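Local coordinates for DNA methyltransferase (Nicotiana tabacum, PDB 4ONQ) that methylates DNA de novo in plants, probably at the C5 position of cytosine, using S-adenosyl-L-methionine as methyl donor, at the sinefungin site. Sequence-based numbering; all coordinates share one arbitrary frame.

The sinefungin site. Residues 209-211, 237-242, 260-262, 266, 287-289, 313-314, 337. With SFG (sinefungin), chain B.
Sinefungin, an S-adenosylmethionine analogue and methyltransferase inhibitor, lies extended in the cofactor pocket of the catalytic domain. The ligand is poorly ordered. The adenine sits in a slot. One wall is the aliphatic chain of Lys262, whose CB lies over the purine face, 3.7 Å from the sinefungin six-ring centroid. Poorly ordered Lys262 bends at chi3 (58°), so CE and NZ curl along the imidazole part. On the opposite face, Phe237 points its CD1/CE1 edge at the purine, the Phe237 and sinefungin six-ring planes 74° apart. Phe237 CD1 is 3.4 Å from sinefungin C2. Val260 CG1 flanks C2, and Val289 stands beside N1. Leu337 CD2 extends the Phe237 wall over the 6-amino group, 3.6 Å from sinefungin N6.

Glu261 and Asn266 form the ribose wall. Glu261 is bent at chi2 (48°). The ribose 3'-hydroxyl O3' sits between OE1 and OE2, bonding OE1 on its syn side. From above the carboxylate plane, Gly239 N bonds Glu261 OE1 at 2.8 Å and Asn266 ND2 bonds Glu261 OE2 at 3.1 Å. Together they fix the acid's rotation.

At the tail, Phe211 N bonds sinefungin carboxylate O at 3.0 Å. Ile240 N bonds sinefungin OXT at 3.0 Å. Ser210 OG, anti to its backbone N, reaches both oxygens weakly and bonds Phe211 O. The Phe211 ring closes this end, its centre beneath amine N. Backbone O of Asn209 and of poorly ordered Ser314 face NE in weak bonds, with Ser314 OG close. NE replaces the methyl; CD replaces the sulfur. The site is nearly closed: 519 of 573 Å² is hidden, and the structure alone does not show which edge stays open.

The glycine-rich loop after strand 231-236 forms the floor and leads into helix 242-249. Glu261 follows strand 256-260, as is classic for class I methyltransferases.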
ATOM      1  N   ASN A 209      -0.582  -3.381   7.133  1.00 34.01           N
ATOM      2  CA  ASN A 209       0.320  -4.114   6.257  1.00 36.54           C
ATOM      3  C   ASN A 209       0.040  -3.923   4.767  1.00 40.97           C
ATOM      4  O   ASN A 209       0.732  -4.487   3.933  1.00 42.65           O
ATOM      5  CB  ASN A 209       0.292  -5.607   6.610  1.00 39.12           C
ATOM      6  CG  ASN A 209       0.989  -5.907   7.935  1.00 43.67           C
ATOM      7  OD1 ASN A 209       1.965  -5.252   8.296  1.00 43.52           O
ATOM      8  ND2 ASN A 209       0.483  -6.893   8.664  1.00 40.83           N
ATOM      9  N   SER A 210      -0.958  -3.112   4.433  1.00 36.32           N
ATOM     10  CA  SER A 210      -1.451  -3.043   3.058  1.00 34.01           C
ATOM     11  C   SER A 210      -0.694  -2.080   2.135  1.00 32.78           C
ATOM     12  O   SER A 210       0.217  -1.377   2.564  1.00 43.14           O
ATOM     13  CB  SER A 210      -2.937  -2.688   3.059  1.00 27.86           C
ATOM     14  OG  SER A 210      -3.422  -2.629   1.735  1.00 51.73           O
ATOM     15  N   PHE A 211      -1.076  -2.065   0.858  1.00 46.80           N
ATOM     16  CA  PHE A 211      -0.596  -1.055  -0.084  1.00 49.18           C
ATOM     17  C   PHE A 211      -1.275   0.264   0.235  1.00 45.07           C
ATOM     18  O   PHE A 211      -2.377   0.281   0.781  1.00 52.37           O
ATOM     19  CB  PHE A 211      -1.007  -1.407  -1.513  1.00 34.18           C
ATOM     20  CG  PHE A 211      -0.227  -2.520  -2.130  1.00 36.44           C
ATOM     21  CD1 PHE A 211       1.109  -2.697  -1.845  1.00 41.15           C
ATOM     22  CD2 PHE A 211      -0.838  -3.382  -3.030  1.00 41.49           C
ATOM     23  CE1 PHE A 211       1.826  -3.722  -2.440  1.00 45.82           C
ATOM     24  CE2 PHE A 211      -0.132  -4.412  -3.621  1.00 39.62           C
ATOM     25  CZ  PHE A 211       1.205  -4.579  -3.326  1.00 42.85           C
ATOM     26  N   PHE A 237       0.601 -12.785  -1.883  1.00 47.57           N
ATOM     27  CA  PHE A 237       0.511 -12.150  -0.573  1.00 43.53           C
ATOM     28  C   PHE A 237      -0.437 -10.967  -0.665  1.00 48.12           C
ATOM     29  O   PHE A 237      -0.066  -9.843  -0.330  1.00 43.17           O
ATOM     30  CB  PHE A 237       1.887 -11.675  -0.113  1.00 45.33           C
ATOM     31  CG  PHE A 237       2.986 -12.659  -0.374  1.00 55.28           C
ATOM     32  CD1 PHE A 237       3.033 -13.860   0.310  1.00 54.58           C
ATOM     33  CD2 PHE A 237       3.978 -12.379  -1.297  1.00 64.27           C
ATOM     34  CE1 PHE A 237       4.043 -14.766   0.075  1.00 61.56           C
ATOM     35  CE2 PHE A 237       4.992 -13.281  -1.538  1.00 62.81           C
ATOM     36  CZ  PHE A 237       5.025 -14.477  -0.850  1.00 64.30           C
ATOM     37  N   SER A 238      -1.655 -11.224  -1.134  1.00 41.70           N
ATOM     38  CA  SER A 238      -2.541 -10.154  -1.586  1.00 42.61           C
ATOM     39  C   SER A 238      -3.251  -9.375  -0.482  1.00 39.53           C
ATOM     40  O   SER A 238      -3.781  -8.293  -0.735  1.00 39.92           O
ATOM     41  CB  SER A 238      -3.558 -10.694  -2.595  1.00 40.92           C
ATOM     42  OG  SER A 238      -4.125 -11.905  -2.143  1.00 51.30           O
ATOM     43  N   GLY A 239      -3.265  -9.931   0.728  1.00 39.48           N
ATOM     44  CA  GLY A 239      -3.847  -9.271   1.885  1.00 37.68           C
ATOM     45  C   GLY A 239      -5.308  -8.891   1.723  1.00 38.11           C
ATOM     46  O   GLY A 239      -6.161  -9.740   1.468  1.00 37.86           O
ATOM     47  N   ILE A 240      -5.595  -7.603   1.875  1.00 35.66           N
ATOM     48  CA  ILE A 240      -6.950  -7.104   1.696  1.00 35.63           C
ATOM     49  C   ILE A 240      -7.161  -6.559   0.281  1.00 39.98           C
ATOM     50  O   ILE A 240      -8.103  -5.803   0.020  1.00 33.51           O
ATOM     51  CB  ILE A 240      -7.313  -6.033   2.746  1.00 32.84           C
ATOM     52  CG1 ILE A 240      -6.361  -4.845   2.669  1.00 30.26           C
ATOM     53  CG2 ILE A 240      -7.281  -6.627   4.141  1.00 41.38           C
ATOM     54  CD1 ILE A 240      -6.717  -3.750   3.639  1.00 29.06           C
ATOM     55  N   GLY A 241      -6.271  -6.942  -0.626  1.00 31.93           N
ATOM     56  CA  GLY A 241      -6.458  -6.676  -2.039  1.00 37.10           C
ATOM     57  C   GLY A 241      -6.183  -5.261  -2.511  1.00 44.41           C
ATOM     58  O   GLY A 241      -6.938  -4.723  -3.321  1.00 48.46           O
ATOM     59  N   GLY A 242      -5.101  -4.662  -2.023  1.00 36.66           N
ATOM     60  CA  GLY A 242      -4.697  -3.337  -2.468  1.00 29.09           C
ATOM     61  C   GLY A 242      -4.510  -3.234  -3.976  1.00 33.81           C
ATOM     62  O   GLY A 242      -4.984  -2.285  -4.607  1.00 37.68           O
ATOM     63  N   VAL A 260      -3.161 -15.241  -3.678  1.00 36.34           N
ATOM     64  CA  VAL A 260      -2.554 -16.132  -2.723  1.00 37.20           C
ATOM     65  C   VAL A 260      -2.419 -15.398  -1.414  1.00 43.49           C
ATOM     66  O   VAL A 260      -1.694 -14.409  -1.318  1.00 49.27           O
ATOM     67  CB  VAL A 260      -1.185 -16.599  -3.206  1.00 52.06           C
ATOM     68  CG1 VAL A 260      -0.587 -17.579  -2.211  1.00 43.06           C
ATOM     69  CG2 VAL A 260      -1.321 -17.230  -4.582  1.00 43.10           C
ATOM     70  N   GLU A 261      -3.129 -15.887  -0.406  1.00 49.10           N
ATOM     71  CA  GLU A 261      -3.252 -15.172   0.850  1.00 40.96           C
ATOM     72  C   GLU A 261      -3.474 -16.136   2.007  1.00 49.23           C
ATOM     73  O   GLU A 261      -4.439 -16.897   2.013  1.00 38.07           O
ATOM     74  CB  GLU A 261      -4.404 -14.170   0.756  1.00 35.24           C
ATOM     75  CG  GLU A 261      -4.722 -13.479   2.054  1.00 34.91           C
ATOM     76  CD  GLU A 261      -3.482 -12.935   2.724  1.00 48.94           C
ATOM     77  OE1 GLU A 261      -2.630 -12.338   2.027  1.00 46.13           O
ATOM     78  OE2 GLU A 261      -3.341 -13.104   3.954  1.00 53.66           O
ATOM     79  N   LYS A 262      -2.578 -16.087   2.987  1.00 42.26           N
ATOM     80  CA  LYS A 262      -2.583 -17.022   4.108  1.00 49.04           C
ATOM     81  C   LYS A 262      -3.751 -16.807   5.078  1.00 47.63           C
ATOM     82  O   LYS A 262      -4.280 -17.764   5.647  1.00 56.21           O
ATOM     83  CB  LYS A 262      -1.251 -16.931   4.861  1.00 64.32           C
ATOM     84  CG  LYS A 262      -0.942 -18.117   5.756  1.00 73.24           C
ATOM     85  CD  LYS A 262       0.432 -17.978   6.394  1.00 90.42           C
ATOM     86  CE  LYS A 262       0.544 -16.692   7.203  1.00 97.75           C
ATOM     87  NZ  LYS A 262       1.862 -16.588   7.901  1.00100.88           N
ATOM     88  N   ASN A 266      -8.475 -12.030   5.638  1.00 36.79           N
ATOM     89  CA  ASN A 266      -8.138 -11.266   4.434  1.00 32.59           C
ATOM     90  C   ASN A 266      -8.847 -11.788   3.178  1.00 43.97           C
ATOM     91  O   ASN A 266      -9.433 -11.010   2.410  1.00 41.69           O
ATOM     92  CB  ASN A 266      -6.623 -11.235   4.215  1.00 40.77           C
ATOM     93  CG  ASN A 266      -5.891 -10.426   5.277  1.00 43.74           C
ATOM     94  OD1 ASN A 266      -6.495  -9.653   6.021  1.00 36.22           O
ATOM     95  ND2 ASN A 266      -4.574 -10.598   5.342  1.00 38.84           N
ATOM     96  N   ASN A 287      -4.226 -20.669  -0.402  1.00 51.56           N
ATOM     97  CA  ASN A 287      -3.828 -20.327   0.954  1.00 42.83           C
ATOM     98  C   ASN A 287      -2.325 -20.144   1.111  1.00 49.74           C
ATOM     99  O   ASN A 287      -1.875 -19.253   1.829  1.00 54.50           O
ATOM    100  CB  ASN A 287      -4.359 -21.362   1.942  1.00 53.67           C
ATOM    101  CG  ASN A 287      -5.873 -21.410   1.964  1.00 73.08           C
ATOM    102  OD1 ASN A 287      -6.540 -20.727   1.182  1.00 73.02           O
ATOM    103  ND2 ASN A 287      -6.428 -22.224   2.857  1.00 79.79           N
ATOM    104  N   ASP A 288      -1.546 -20.974   0.427  1.00 61.78           N
ATOM    105  CA  ASP A 288      -0.098 -20.919   0.587  1.00 67.86           C
ATOM    106  C   ASP A 288       0.626 -20.687  -0.730  1.00 66.96           C
ATOM    107  O   ASP A 288       0.315 -21.298  -1.748  1.00 66.54           O
ATOM    108  CB  ASP A 288       0.424 -22.191   1.259  1.00 77.64           C
ATOM    109  CG  ASP A 288       1.796 -22.002   1.886  1.00 89.85           C
ATOM    110  OD1 ASP A 288       2.494 -21.034   1.520  1.00 92.77           O
ATOM    111  OD2 ASP A 288       2.176 -22.823   2.749  1.00 92.27           O
ATOM    112  N   VAL A 289       1.613 -19.801  -0.685  1.00 58.98           N
ATOM    113  CA  VAL A 289       2.443 -19.498  -1.843  1.00 61.36           C
ATOM    114  C   VAL A 289       3.295 -20.714  -2.215  1.00 72.34           C
ATOM    115  O   VAL A 289       3.800 -20.814  -3.336  1.00 76.33           O
ATOM    116  CB  VAL A 289       3.337 -18.269  -1.553  1.00 63.18           C
ATOM    117  CG1 VAL A 289       4.503 -18.649  -0.665  1.00 70.33           C
ATOM    118  CG2 VAL A 289       3.807 -17.624  -2.834  1.00 68.30           C
ATOM    119  N   GLY A 313       3.444  -7.857  -2.352  1.00 61.68           N
ATOM    120  CA  GLY A 313       3.863  -6.882  -1.381  1.00 64.91           C
ATOM    121  C   GLY A 313       4.668  -7.483  -0.272  1.00 76.61           C
ATOM    122  O   GLY A 313       5.185  -8.556  -0.386  1.00 82.10           O
ATOM    123  N   SER A 314       4.722  -6.787   0.838  1.00 78.75           N
ATOM    124  CA  SER A 314       5.773  -6.898   1.815  1.00 79.90           C
ATOM    125  C   SER A 314       5.622  -8.097   2.702  1.00 87.98           C
ATOM    126  O   SER A 314       5.171  -8.008   3.828  1.00 88.92           O
ATOM    127  CB  SER A 314       5.643  -5.700   2.707  1.00 88.50           C
ATOM    128  OG  SER A 314       4.285  -5.523   3.040  1.00 82.66           O
ATOM    129  N   LEU A 337      10.226 -15.863   1.753  1.00 73.98           N
ATOM    130  CA  LEU A 337       8.918 -15.597   1.177  1.00 64.76           C
ATOM    131  C   LEU A 337       9.102 -14.711  -0.042  1.00 64.78           C
ATOM    132  O   LEU A 337       8.380 -14.831  -1.042  1.00 65.43           O
ATOM    133  CB  LEU A 337       8.004 -14.948   2.211  1.00 75.20           C
ATOM    134  CG  LEU A 337       7.511 -15.944   3.265  1.00 78.34           C
ATOM    135  CD1 LEU A 337       7.068 -15.230   4.530  1.00 83.30           C
ATOM    136  CD2 LEU A 337       6.377 -16.809   2.705  1.00 62.73           C
TER
HETATM  137  N   SFG B 700      -0.607  -6.607  -0.237  1.00 66.26           N
HETATM  138  CA  SFG B 700      -1.454  -6.673   0.968  1.00 74.87           C
HETATM  139  C   SFG B 700      -2.440  -5.510   0.876  1.00 77.08           C
HETATM  140  O   SFG B 700      -2.265  -4.670  -0.031  1.00 73.47           O
HETATM  141  OXT SFG B 700      -3.396  -5.533   1.680  1.00 87.12           O
HETATM  142  CB  SFG B 700      -0.541  -6.614   2.205  1.00 82.30           C
HETATM  143  CG  SFG B 700       0.232  -7.930   2.141  1.00 80.74           C
HETATM  144  CD  SFG B 700       1.315  -8.282   3.182  1.00 77.69           C
HETATM  145  NE  SFG B 700       2.450  -7.355   3.166  1.00 73.31           N
HETATM  146  C5' SFG B 700       1.659  -9.718   2.746  1.00 74.51           C
HETATM  147  C4' SFG B 700       0.277 -10.354   3.050  1.00 99.01           C
HETATM  148  O4' SFG B 700       1.160 -11.540   3.313  1.00 99.72           O
HETATM  149  C3' SFG B 700      -0.489 -10.690   4.323  1.00 91.12           C
HETATM  150  O3' SFG B 700      -1.761 -11.240   4.024  1.00 95.69           O
HETATM  151  C2' SFG B 700       0.396 -11.652   5.012  1.00 87.01           C
HETATM  152  O2' SFG B 700      -0.313 -12.254   6.100  1.00 72.91           O
HETATM  153  C1' SFG B 700       0.306 -12.593   3.783  1.00100.98           C
HETATM  154  N9  SFG B 700       1.103 -13.819   4.028  1.00 99.17           N
HETATM  155  C8  SFG B 700       1.911 -14.141   5.025  1.00102.53           C
HETATM  156  N7  SFG B 700       2.430 -15.340   4.771  1.00 99.00           N
HETATM  157  C5  SFG B 700       1.962 -15.761   3.595  1.00 95.62           C
HETATM  158  C6  SFG B 700       2.167 -16.883   2.897  1.00 88.34           C
HETATM  159  N6  SFG B 700       2.990 -17.781   3.434  1.00 84.57           N
HETATM  160  N1  SFG B 700       1.584 -17.110   1.713  1.00 82.53           N
HETATM  161  C2  SFG B 700       0.730 -16.133   1.198  1.00 86.35           C
HETATM  162  N3  SFG B 700       0.531 -14.971   1.949  1.00 94.72           N
HETATM  163  C4  SFG B 700       1.171 -14.799   3.119  1.00 97.31           C